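Local coordinates for protein sulfate transporter/antisigma-factor antagonist STAS (Planctomyces limnophilus, PDB 3T6O) that probably acts as an anti-sigma-factor antagonist, a STAS-domain protein of the kind that regulates bacterial transcription by partner switching, at residues A[47-56]-A[79-89]; A[32-43]-A[65-76]. All coordinates share one frame; numbering follows the deposited sequence.

Interaction 1: residues A[47-56]-A[79-89]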
loop_
_atom_site.group_PDB
_atom_site.type_symbol
_atom_site.label_atom_id
_atom_site.label_comp_id
_atom_site.label_asym_id
_atom_site.label_seq_id
_atom_site.Cartn_x
_atom_site.Cartn_y
_atom_site.Cartn_z
ATOM N N GLN A 47 -12.428 -19.513 -15.095
ATOM C CA GLN A 47 -12.921 -18.326 -15.830
ATOM C C GLN A 47 -14.318 -18.563 -16.413
ATOM O O GLN A 47 -14.588 -19.639 -16.923
ATOM C CB GLN A 47 -11.970 -18.023 -17.014
ATOM C CG GLN A 47 -10.785 -17.022 -16.772
ATOM C CD GLN A 47 -9.824 -17.392 -15.643
ATOM O OE1 GLN A 47 -10.248 -17.755 -14.541
ATOM N NE2 GLN A 47 -8.527 -17.229 -15.892
ATOM N N PRO A 48 -15.238 -17.587 -16.295
ATOM C CA PRO A 48 -15.195 -16.329 -15.546
ATOM C C PRO A 48 -15.509 -16.572 -14.061
ATOM O O PRO A 48 -16.435 -17.286 -13.736
ATOM C CB PRO A 48 -16.336 -15.537 -16.183
ATOM C CG PRO A 48 -17.372 -16.593 -16.453
ATOM C CD PRO A 48 -16.603 -17.865 -16.776
ATOM N N ARG A 49 -14.737 -15.965 -13.175
ATOM C CA ARG A 49 -14.967 -16.102 -11.753
ATOM C C ARG A 49 -15.927 -15.031 -11.308
ATOM O O ARG A 49 -15.749 -13.846 -11.628
ATOM C CB ARG A 49 -13.668 -15.920 -10.978
ATOM C CG ARG A 49 -12.753 -17.112 -11.034
ATOM C CD ARG A 49 -11.339 -16.811 -10.487
ATOM N NE ARG A 49 -10.552 -16.166 -11.502
ATOM C CZ ARG A 49 -9.277 -15.825 -11.369
ATOM N NH1 ARG A 49 -8.619 -16.056 -10.238
ATOM N NH2 ARG A 49 -8.672 -15.254 -12.393
ATOM N N LYS A 50 -16.892 -15.446 -10.503
ATOM C CA LYS A 50 -17.894 -14.573 -9.975
ATOM C C LYS A 50 -17.890 -14.755 -8.453
ATOM O O LYS A 50 -17.972 -15.901 -7.955
ATOM C CB LYS A 50 -19.248 -14.955 -10.592
ATOM C CG LYS A 50 -19.375 -14.553 -12.056
ATOM C CD LYS A 50 -20.645 -15.039 -12.686
ATOM C CE LYS A 50 -20.757 -14.503 -14.103
ATOM N NZ LYS A 50 -22.050 -14.820 -14.772
ATOM N N VAL A 51 -17.782 -13.639 -7.735
ATOM C CA VAL A 51 -17.630 -13.613 -6.300
ATOM C C VAL A 51 -18.626 -12.592 -5.711
ATOM O O VAL A 51 -18.756 -11.485 -6.217
ATOM C CB VAL A 51 -16.130 -13.264 -5.902
ATOM C CG1 VAL A 51 -16.047 -12.917 -4.411
ATOM C CG2 VAL A 51 -15.213 -14.421 -6.229
ATOM N N LEU A 52 -19.278 -12.960 -4.607
ATOM C CA LEU A 52 -20.232 -12.130 -3.948
ATOM C C LEU A 52 -19.840 -12.059 -2.515
ATOM O O LEU A 52 -19.710 -13.098 -1.877
ATOM C CB LEU A 52 -21.627 -12.779 -4.050
ATOM C CG LEU A 52 -22.780 -12.047 -3.339
ATOM C CD1 LEU A 52 -22.940 -10.585 -3.914
ATOM C CD2 LEU A 52 -24.098 -12.868 -3.471
ATOM N N ILE A 53 -19.690 -10.854 -1.971
ATOM C CA ILE A 53 -19.356 -10.694 -0.564
ATOM C C ILE A 53 -20.671 -10.349 0.111
ATOM O O ILE A 53 -21.219 -9.240 -0.059
ATOM C CB ILE A 53 -18.361 -9.547 -0.338
ATOM C CG1 ILE A 53 -17.208 -9.646 -1.342
ATOM C CG2 ILE A 53 -17.862 -9.500 1.115
ATOM C CD1 ILE A 53 -16.375 -10.892 -1.213
ATOM N N ASP A 54 -21.191 -11.292 0.867
ATOM C CA ASP A 54 -22.458 -11.092 1.525
ATOM C C ASP A 54 -22.220 -10.571 2.942
ATOM O O ASP A 54 -21.866 -11.344 3.861
ATOM C CB ASP A 54 -23.254 -12.383 1.522
ATOM C CG ASP A 54 -24.619 -12.264 2.249
ATOM O OD1 ASP A 54 -24.975 -11.193 2.789
ATOM O OD2 ASP A 54 -25.339 -13.268 2.241
ATOM N N LEU A 55 -22.518 -9.283 3.117
ATOM C CA LEU A 55 -22.148 -8.566 4.328
ATOM C C LEU A 55 -23.243 -8.545 5.378
ATOM O O LEU A 55 -23.174 -7.760 6.323
ATOM C CB LEU A 55 -21.669 -7.169 3.950
ATOM C CG LEU A 55 -20.238 -7.223 3.351
ATOM C CD1 LEU A 55 -19.821 -5.944 2.611
ATOM C CD2 LEU A 55 -19.134 -7.485 4.434
ATOM N N GLU A 56 -24.240 -9.432 5.258
ATOM C CA GLU A 56 -25.345 -9.408 6.209
ATOM C C GLU A 56 -24.804 -9.704 7.607
ATOM O O GLU A 56 -24.039 -10.637 7.800
ATOM C CB GLU A 56 -26.422 -10.458 5.844
ATOM C CG GLU A 56 -27.710 -10.361 6.738
ATOM C CD GLU A 56 -28.839 -11.267 6.224
ATOM O OE1 GLU A 56 -28.561 -12.319 5.606
ATOM O OE2 GLU A 56 -30.018 -10.942 6.451
ATOM N N ASP A 79 -10.490 -11.493 -15.541
ATOM C CA ASP A 79 -11.433 -12.282 -16.313
ATOM C C ASP A 79 -12.408 -11.345 -17.039
ATOM O O ASP A 79 -13.010 -10.475 -16.418
ATOM C CB ASP A 79 -12.237 -13.209 -15.398
ATOM C CG ASP A 79 -11.370 -14.167 -14.631
ATOM O OD1 ASP A 79 -10.129 -14.184 -14.823
ATOM O OD2 ASP A 79 -11.940 -14.897 -13.815
ATOM N N GLN A 80 -12.593 -11.523 -18.337
ATOM C CA GLN A 80 -13.456 -10.597 -19.077
ATOM C C GLN A 80 -14.892 -10.520 -18.546
ATOM O O GLN A 80 -15.498 -9.430 -18.535
ATOM C CB GLN A 80 -13.495 -10.934 -20.579
ATOM C CG GLN A 80 -12.353 -10.313 -21.357
ATOM C CD GLN A 80 -12.188 -10.956 -22.730
ATOM O OE1 GLN A 80 -12.671 -10.429 -23.748
ATOM N NE2 GLN A 80 -11.523 -12.112 -22.762
ATOM N N GLN A 81 -15.455 -11.659 -18.150
ATOM C CA GLN A 81 -16.795 -11.619 -17.570
ATOM C C GLN A 81 -16.791 -11.930 -16.072
ATOM O O GLN A 81 -17.800 -12.303 -15.527
ATOM C CB GLN A 81 -17.768 -12.503 -18.364
ATOM C CG GLN A 81 -18.151 -11.876 -19.721
ATOM C CD GLN A 81 -18.223 -12.899 -20.842
ATOM O OE1 GLN A 81 -17.379 -13.808 -20.920
ATOM N NE2 GLN A 81 -19.228 -12.764 -21.718
ATOM N N GLY A 82 -15.653 -11.734 -15.428
ATOM C CA GLY A 82 -15.527 -11.838 -13.967
ATOM C C GLY A 82 -16.438 -10.830 -13.287
ATOM O O GLY A 82 -16.854 -9.864 -13.921
ATOM N N VAL A 83 -16.799 -11.056 -12.030
ATOM C CA VAL A 83 -17.649 -10.114 -11.318
ATOM C C VAL A 83 -17.316 -10.229 -9.871
ATOM O O VAL A 83 -17.257 -11.329 -9.333
ATOM C CB VAL A 83 -19.188 -10.410 -11.463
ATOM C CG1 VAL A 83 -20.008 -9.454 -10.577
ATOM C CG2 VAL A 83 -19.649 -10.389 -12.918
ATOM N N PHE A 84 -17.114 -9.091 -9.230
ATOM C CA PHE A 84 -16.844 -9.033 -7.806
ATOM C C PHE A 84 -17.911 -8.094 -7.256
ATOM O O PHE A 84 -17.887 -6.888 -7.569
ATOM C CB PHE A 84 -15.435 -8.460 -7.556
ATOM C CG PHE A 84 -14.994 -8.527 -6.108
ATOM C CD1 PHE A 84 -15.307 -7.528 -5.241
ATOM C CD2 PHE A 84 -14.203 -9.569 -5.656
ATOM C CE1 PHE A 84 -14.915 -7.570 -3.905
ATOM C CE2 PHE A 84 -13.806 -9.639 -4.341
ATOM C CZ PHE A 84 -14.163 -8.624 -3.455
ATOM N N ALA A 85 -18.862 -8.644 -6.507
ATOM C CA ALA A 85 -20.094 -7.945 -6.093
ATOM C C ALA A 85 -20.252 -7.968 -4.565
ATOM O O ALA A 85 -19.693 -8.810 -3.840
ATOM C CB ALA A 85 -21.353 -8.592 -6.793
ATOM N N LEU A 86 -21.007 -7.013 -4.059
ATOM C CA LEU A 86 -21.386 -7.014 -2.649
ATOM C C LEU A 86 -22.906 -7.129 -2.524
ATOM O O LEU A 86 -23.646 -6.824 -3.485
ATOM C CB LEU A 86 -20.944 -5.723 -2.011
ATOM C CG LEU A 86 -19.514 -5.210 -2.206
ATOM C CD1 LEU A 86 -19.336 -3.890 -1.401
ATOM C CD2 LEU A 86 -18.500 -6.215 -1.779
ATOM N N CYS A 87 -23.373 -7.587 -1.364
ATOM C CA CYS A 87 -24.787 -7.510 -1.027
ATOM C C CYS A 87 -24.997 -7.396 0.460
ATOM O O CYS A 87 -24.087 -7.620 1.231
ATOM C CB CYS A 87 -25.631 -8.678 -1.566
ATOM S SG CYS A 87 -25.285 -10.310 -0.846
ATOM N N SER A 88 -26.203 -6.970 0.824
ATOM C CA SER A 88 -26.638 -6.908 2.218
ATOM C C SER A 88 -25.731 -6.033 3.073
ATOM O O SER A 88 -25.431 -6.347 4.226
ATOM C CB SER A 88 -26.791 -8.323 2.792
ATOM O OG SER A 88 -27.859 -8.929 2.102
ATOM N N VAL A 89 -25.357 -4.898 2.500
ATOM C CA VAL A 89 -24.414 -3.960 3.148
ATOM C C VAL A 89 -25.254 -3.066 4.027
ATOM O O VAL A 89 -26.222 -2.446 3.551
ATOM C CB VAL A 89 -23.641 -3.144 2.114
ATOM C CG1 VAL A 89 -22.485 -2.267 2.793
ATOM C CG2 VAL A 89 -23.064 -4.039 1.104
HETATM O O HOH W 1 -28.156 -11.571 2.069
#
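R49 and D79 meet just before parallel strands 50-54 and 83-87 begin to pair. The arginine approaches side-on and at about a right angle, giving one nitrogen to each carboxylate oxygen: NE of R49 lies 3.0 Å from OD2 of D79, and NH2 reaches OD1. Both bonds fall on the syn sides of the oxygens, with the two flat groups turned 34° apart. A bend at chi3 (-82°) turns the guanidinium so that its NE and NH2 edge faces the carboxylate. The anti lone pair of OD2 takes the backbone N of R49, so main chain and side chain both grip one oxygen, while NH1 probably bonds O of M43.

Five parallel bridges follow, K50 with V83 through D54 with C87, joined by backbone bonds. On the face carrying V51, I53, F84 and L86, branched and aromatic groups suit a buried layer, V51, I53 and F84 lying against helix 63-76. I53 and L86 run side by side, CB of I53 being 3.6 Å from CD2 of L86. F84, its CG anti to the backbone N (chi1 -173°), leans toward the neighbouring strand, where CZ meets CG1 of I53 at 3.8 Å and CE2 meets CG1 of V51. On the other face small A85 accepts CD1 of L52 against its methyl, and SG of C87 lies 3.7 Å from CG of D54.

D54 closes the strand with an Asx turn, OD1 accepting the backbone N of E56 from above the carboxylate plane. A water bound to OG of S88 gives OD1 a weak bond.

The chemistry is that of a parallel beta pair inside an alpha/beta STAS domain: apolar along its middle, with a buried carboxylate at its entrance whose charge is probably balanced by the two-pronged arginine.

Interaction 2: residues A[32-43]-A[65-76]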
loop_
_atom_site.group_PDB
_atom_site.type_symbol
_atom_site.label_atom_id
_atom_site.label_comp_id
_atom_site.label_asym_id
_atom_site.label_seq_id
_atom_site.Cartn_x
_atom_site.Cartn_y
_atom_site.Cartn_z
ATOM N N VAL A 32 -9.486 -9.193 10.109
ATOM C CA VAL A 32 -9.094 -9.279 8.713
ATOM C C VAL A 32 -7.945 -10.289 8.587
ATOM O O VAL A 32 -7.959 -11.098 7.669
ATOM C CB VAL A 32 -8.752 -7.899 8.111
ATOM C CG1 VAL A 32 -8.081 -8.056 6.764
ATOM C CG2 VAL A 32 -10.014 -7.042 7.993
ATOM N N GLU A 33 -7.008 -10.300 9.541
ATOM C CA GLU A 33 -5.919 -11.310 9.511
ATOM C C GLU A 33 -6.466 -12.694 9.661
ATOM O O GLU A 33 -5.916 -13.634 9.089
ATOM C CB GLU A 33 -4.868 -11.181 10.616
ATOM C CG GLU A 33 -3.693 -12.299 10.509
ATOM C CD GLU A 33 -3.904 -13.637 11.309
ATOM O OE1 GLU A 33 -4.725 -13.660 12.250
ATOM O OE2 GLU A 33 -3.214 -14.668 11.009
ATOM N N GLN A 34 -7.515 -12.851 10.456
ATOM C CA GLN A 34 -8.068 -14.189 10.705
ATOM C C GLN A 34 -8.654 -14.788 9.446
ATOM O O GLN A 34 -8.596 -15.971 9.277
ATOM C CB GLN A 34 -9.183 -14.177 11.753
ATOM C CG GLN A 34 -8.757 -14.046 13.196
ATOM C CD GLN A 34 -9.998 -13.990 14.119
ATOM O OE1 GLN A 34 -10.827 -14.922 14.142
ATOM N NE2 GLN A 34 -10.145 -12.893 14.841
ATOM N N ILE A 35 -9.232 -13.975 8.579
ATOM C CA ILE A 35 -10.030 -14.479 7.465
ATOM C C ILE A 35 -9.308 -14.409 6.121
ATOM O O ILE A 35 -9.804 -14.945 5.131
ATOM C CB ILE A 35 -11.376 -13.729 7.343
ATOM C CG1 ILE A 35 -11.181 -12.282 6.866
ATOM C CG2 ILE A 35 -12.141 -13.784 8.665
ATOM C CD1 ILE A 35 -12.512 -11.479 6.703
ATOM N N ALA A 36 -8.136 -13.767 6.095
ATOM C CA ALA A 36 -7.463 -13.409 4.829
ATOM C C ALA A 36 -7.150 -14.622 4.005
ATOM O O ALA A 36 -7.428 -14.657 2.798
ATOM C CB ALA A 36 -6.179 -12.609 5.091
ATOM N N SER A 37 -6.632 -15.640 4.682
ATOM C CA SER A 37 -6.222 -16.869 4.034
ATOM C C SER A 37 -7.369 -17.663 3.363
ATOM O O SER A 37 -7.288 -18.054 2.189
ATOM C CB SER A 37 -5.449 -17.714 5.054
ATOM O OG SER A 37 -5.183 -18.973 4.522
ATOM N N THR A 38 -8.453 -17.866 4.082
ATOM C CA THR A 38 -9.622 -18.523 3.505
ATOM C C THR A 38 -10.197 -17.666 2.374
ATOM O O THR A 38 -10.518 -18.169 1.317
ATOM C CB THR A 38 -10.663 -18.815 4.632
ATOM O OG1 THR A 38 -10.018 -19.643 5.586
ATOM C CG2 THR A 38 -11.891 -19.557 4.149
ATOM N N PHE A 39 -10.280 -16.354 2.586
ATOM C CA PHE A 39 -10.802 -15.472 1.599
ATOM C C PHE A 39 -10.022 -15.506 0.285
ATOM O O PHE A 39 -10.596 -15.685 -0.822
ATOM C CB PHE A 39 -10.846 -14.066 2.172
ATOM C CG PHE A 39 -11.267 -13.040 1.196
ATOM C CD1 PHE A 39 -12.604 -12.923 0.844
ATOM C CD2 PHE A 39 -10.355 -12.180 0.620
ATOM C CE1 PHE A 39 -13.025 -11.961 -0.083
ATOM C CE2 PHE A 39 -10.763 -11.207 -0.299
ATOM C CZ PHE A 39 -12.092 -11.112 -0.672
ATOM N N LEU A 40 -8.701 -15.344 0.393
ATOM C CA LEU A 40 -7.875 -15.294 -0.806
ATOM C C LEU A 40 -7.848 -16.661 -1.503
ATOM O O LEU A 40 -7.865 -16.728 -2.720
ATOM C CB LEU A 40 -6.452 -14.764 -0.498
ATOM C CG LEU A 40 -6.355 -13.297 -0.065
ATOM C CD1 LEU A 40 -4.922 -12.953 0.228
ATOM C CD2 LEU A 40 -6.884 -12.359 -1.130
ATOM N N ALA A 41 -7.885 -17.748 -0.749
ATOM C CA ALA A 41 -7.885 -19.074 -1.394
ATOM C C ALA A 41 -9.212 -19.300 -2.150
ATOM O O ALA A 41 -9.214 -19.975 -3.152
ATOM C CB ALA A 41 -7.600 -20.245 -0.362
ATOM N N ALA A 42 -10.302 -18.669 -1.712
ATOM C CA ALA A 42 -11.593 -18.756 -2.399
ATOM C C ALA A 42 -11.639 -17.937 -3.715
ATOM O O ALA A 42 -12.637 -17.942 -4.398
ATOM C CB ALA A 42 -12.726 -18.280 -1.472
HETATM N N MSE A 43 -10.573 -17.228 -4.068
HETATM C CA MSE A 43 -10.605 -16.402 -5.258
HETATM C C MSE A 43 -10.155 -17.141 -6.518
HETATM O O MSE A 43 -9.840 -16.517 -7.519
HETATM C CB MSE A 43 -9.693 -15.188 -5.054
HETATM C CG MSE A 43 -10.156 -14.190 -3.986
HETATM SE SE MSE A 43 -11.877 -13.396 -4.231
HETATM C CE MSE A 43 -12.907 -14.419 -2.918
ATOM N N PHE A 65 -10.285 -3.998 6.040
ATOM C CA PHE A 65 -11.166 -4.894 5.336
ATOM C C PHE A 65 -11.327 -4.495 3.883
ATOM O O PHE A 65 -11.343 -5.358 3.011
ATOM C CB PHE A 65 -12.501 -4.963 6.022
ATOM C CG PHE A 65 -13.471 -5.925 5.369
ATOM C CD1 PHE A 65 -13.195 -7.284 5.305
ATOM C CD2 PHE A 65 -14.636 -5.467 4.803
ATOM C CE1 PHE A 65 -14.130 -8.167 4.712
ATOM C CE2 PHE A 65 -15.561 -6.326 4.216
ATOM C CZ PHE A 65 -15.300 -7.693 4.184
ATOM N N ILE A 66 -11.413 -3.207 3.590
ATOM C CA ILE A 66 -11.523 -2.784 2.206
ATOM C C ILE A 66 -10.276 -3.207 1.445
ATOM O O ILE A 66 -10.370 -3.627 0.300
ATOM C CB ILE A 66 -11.755 -1.266 2.053
ATOM C CG1 ILE A 66 -13.141 -0.895 2.600
ATOM C CG2 ILE A 66 -11.703 -0.863 0.572
ATOM C CD1 ILE A 66 -13.465 0.600 2.415
ATOM N N GLU A 67 -9.122 -3.071 2.088
ATOM C CA GLU A 67 -7.862 -3.514 1.527
ATOM C C GLU A 67 -7.876 -5.021 1.195
ATOM O O GLU A 67 -7.448 -5.418 0.110
ATOM C CB GLU A 67 -6.707 -3.245 2.488
ATOM C CG GLU A 67 -6.231 -1.847 2.477
ATOM C CD GLU A 67 -5.164 -1.572 3.567
ATOM O OE1 GLU A 67 -4.674 -2.557 4.226
ATOM O OE2 GLU A 67 -4.852 -0.371 3.729
ATOM N N LEU A 68 -8.371 -5.836 2.113
ATOM C CA LEU A 68 -8.501 -7.283 1.791
ATOM C C LEU A 68 -9.375 -7.519 0.576
ATOM O O LEU A 68 -9.028 -8.292 -0.301
ATOM C CB LEU A 68 -9.085 -8.072 2.952
ATOM C CG LEU A 68 -9.156 -9.615 2.774
ATOM C CD1 LEU A 68 -7.790 -10.247 2.444
ATOM C CD2 LEU A 68 -9.727 -10.205 4.044
ATOM N N LEU A 69 -10.537 -6.871 0.537
ATOM C CA LEU A 69 -11.473 -7.039 -0.580
ATOM C C LEU A 69 -10.799 -6.703 -1.938
ATOM O O LEU A 69 -10.995 -7.406 -2.960
ATOM C CB LEU A 69 -12.724 -6.221 -0.344
ATOM C CG LEU A 69 -13.781 -6.597 0.737
ATOM C CD1 LEU A 69 -15.035 -5.725 0.608
ATOM C CD2 LEU A 69 -14.181 -8.029 0.685
ATOM N N VAL A 70 -9.950 -5.677 -1.915
ATOM C CA VAL A 70 -9.234 -5.206 -3.110
ATOM C C VAL A 70 -8.246 -6.292 -3.543
ATOM O O VAL A 70 -8.091 -6.549 -4.723
ATOM C CB VAL A 70 -8.580 -3.837 -2.856
ATOM C CG1 VAL A 70 -7.556 -3.466 -3.919
ATOM C CG2 VAL A 70 -9.685 -2.697 -2.744
ATOM N N ARG A 71 -7.628 -6.967 -2.584
ATOM C CA ARG A 71 -6.731 -8.079 -2.908
ATOM C C ARG A 71 -7.469 -9.206 -3.582
ATOM O O ARG A 71 -6.942 -9.836 -4.507
ATOM C CB ARG A 71 -5.986 -8.614 -1.676
ATOM C CG ARG A 71 -5.072 -7.623 -1.036
ATOM C CD ARG A 71 -4.499 -8.172 0.275
ATOM N NE ARG A 71 -3.586 -9.245 0.002
ATOM C CZ ARG A 71 -3.118 -10.124 0.889
ATOM N NH1 ARG A 71 -3.508 -10.079 2.158
ATOM N NH2 ARG A 71 -2.233 -11.042 0.492
ATOM N N GLY A 72 -8.659 -9.499 -3.100
ATOM C CA GLY A 72 -9.511 -10.524 -3.702
ATOM C C GLY A 72 -9.901 -10.091 -5.099
ATOM O O GLY A 72 -9.751 -10.836 -6.064
ATOM N N TRP A 73 -10.375 -8.865 -5.209
ATOM C CA TRP A 73 -10.812 -8.355 -6.498
ATOM C C TRP A 73 -9.705 -8.387 -7.551
ATOM O O TRP A 73 -9.968 -8.756 -8.694
ATOM C CB TRP A 73 -11.428 -6.951 -6.330
ATOM C CG TRP A 73 -11.613 -6.200 -7.611
ATOM C CD1 TRP A 73 -12.545 -6.425 -8.590
ATOM C CD2 TRP A 73 -10.840 -5.096 -8.036
ATOM N NE1 TRP A 73 -12.393 -5.520 -9.604
ATOM C CE2 TRP A 73 -11.334 -4.701 -9.302
ATOM C CE3 TRP A 73 -9.735 -4.432 -7.498
ATOM C CZ2 TRP A 73 -10.772 -3.656 -10.026
ATOM C CZ3 TRP A 73 -9.172 -3.377 -8.217
ATOM C CH2 TRP A 73 -9.697 -2.994 -9.463
ATOM N N LYS A 74 -8.460 -8.017 -7.167
ATOM C CA LYS A 74 -7.330 -8.017 -8.115
ATOM C C LYS A 74 -7.029 -9.425 -8.659
ATOM O O LYS A 74 -6.524 -9.589 -9.785
ATOM C CB LYS A 74 -6.052 -7.441 -7.458
ATOM C CG LYS A 74 -6.097 -5.945 -7.222
ATOM C CD LYS A 74 -4.792 -5.398 -6.661
ATOM C CE LYS A 74 -4.981 -3.936 -6.251
ATOM N NZ LYS A 74 -3.825 -3.250 -5.595
ATOM N N ARG A 75 -7.311 -10.427 -7.848
ATOM C CA ARG A 75 -7.117 -11.797 -8.269
ATOM C C ARG A 75 -8.132 -12.214 -9.317
ATOM O O ARG A 75 -7.816 -13.026 -10.180
ATOM C CB ARG A 75 -7.149 -12.769 -7.071
ATOM C CG ARG A 75 -5.795 -12.844 -6.380
ATOM C CD ARG A 75 -5.927 -13.237 -4.951
ATOM N NE ARG A 75 -4.637 -13.440 -4.305
ATOM C CZ ARG A 75 -3.871 -12.455 -3.842
ATOM N NH1 ARG A 75 -4.258 -11.196 -3.948
ATOM N NH2 ARG A 75 -2.745 -12.735 -3.244
ATOM N N ILE A 76 -9.341 -11.690 -9.258
ATOM C CA ILE A 76 -10.322 -12.109 -10.248
ATOM C C ILE A 76 -10.584 -11.101 -11.387
ATOM O O ILE A 76 -11.140 -11.481 -12.406
ATOM C CB ILE A 76 -11.611 -12.548 -9.581
ATOM C CG1 ILE A 76 -12.481 -11.393 -9.247
ATOM C CG2 ILE A 76 -11.380 -13.436 -8.262
ATOM C CD1 ILE A 76 -13.785 -11.895 -8.788
#
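The guanidinium groups of R71 and R75 each turn a face to L40: CD1 lies 3.3 Å above the plane of R71, and CD2 sits 3.8 Å above that of R75, both toward the rim. At the edge of R75, NH1 donates to O of R71. The F65 ring has CG of L69 over one face and CG2 of V32 at its edge.

Helical segments 32-41 and 65-76 run nearly parallel, 17° apart, and interlock knobs-into-holes. L40 enters among L68, R71, G72 and R75; L68 enters among V32, A36, F39 and L40. With CG of F39 anti to the backbone N (chi1 175°), the ring reaches the other helix, where CE2 is 3.7 Å from CA of G72. Selenium of M43 comes close too, which fits a residue without a side chain.

Both arginines also form salt bridges to E95 of a neighbouring subunit. With an alanine at R75, CD2 of L40 and O of R71 would lose a partner, and that glutamate would probably keep one positive partner fewer. The contact is thus apolar within the chain, the L40 methyls lying against guanidinium faces whose charge is turned to the neighbouring subunit.

Overall arrangement
From the N terminus, the chain passes through helix 29-41 into strand 50-54, then through helix 63-76 into strand 83-87. Interaction 2 closes the first loop, bringing 65-76 back beside 32-43; interaction 1 closes the second, returning 79-89 to 47-56. Because the four segments alternate along the sequence, the two contacts cross rather than nest. Strand 50-54, helix 63-76 and strand 83-87 form a beta-alpha-beta crossover, so one contact pairs its strands and the other packs its helix against the preceding one. Their centres lie 12 Å apart, and they touch directly, CZ of F84 packing against O of L69 at 3.4 Å. Together they tie helices 29-41 and 63-76 to one face of the sheet.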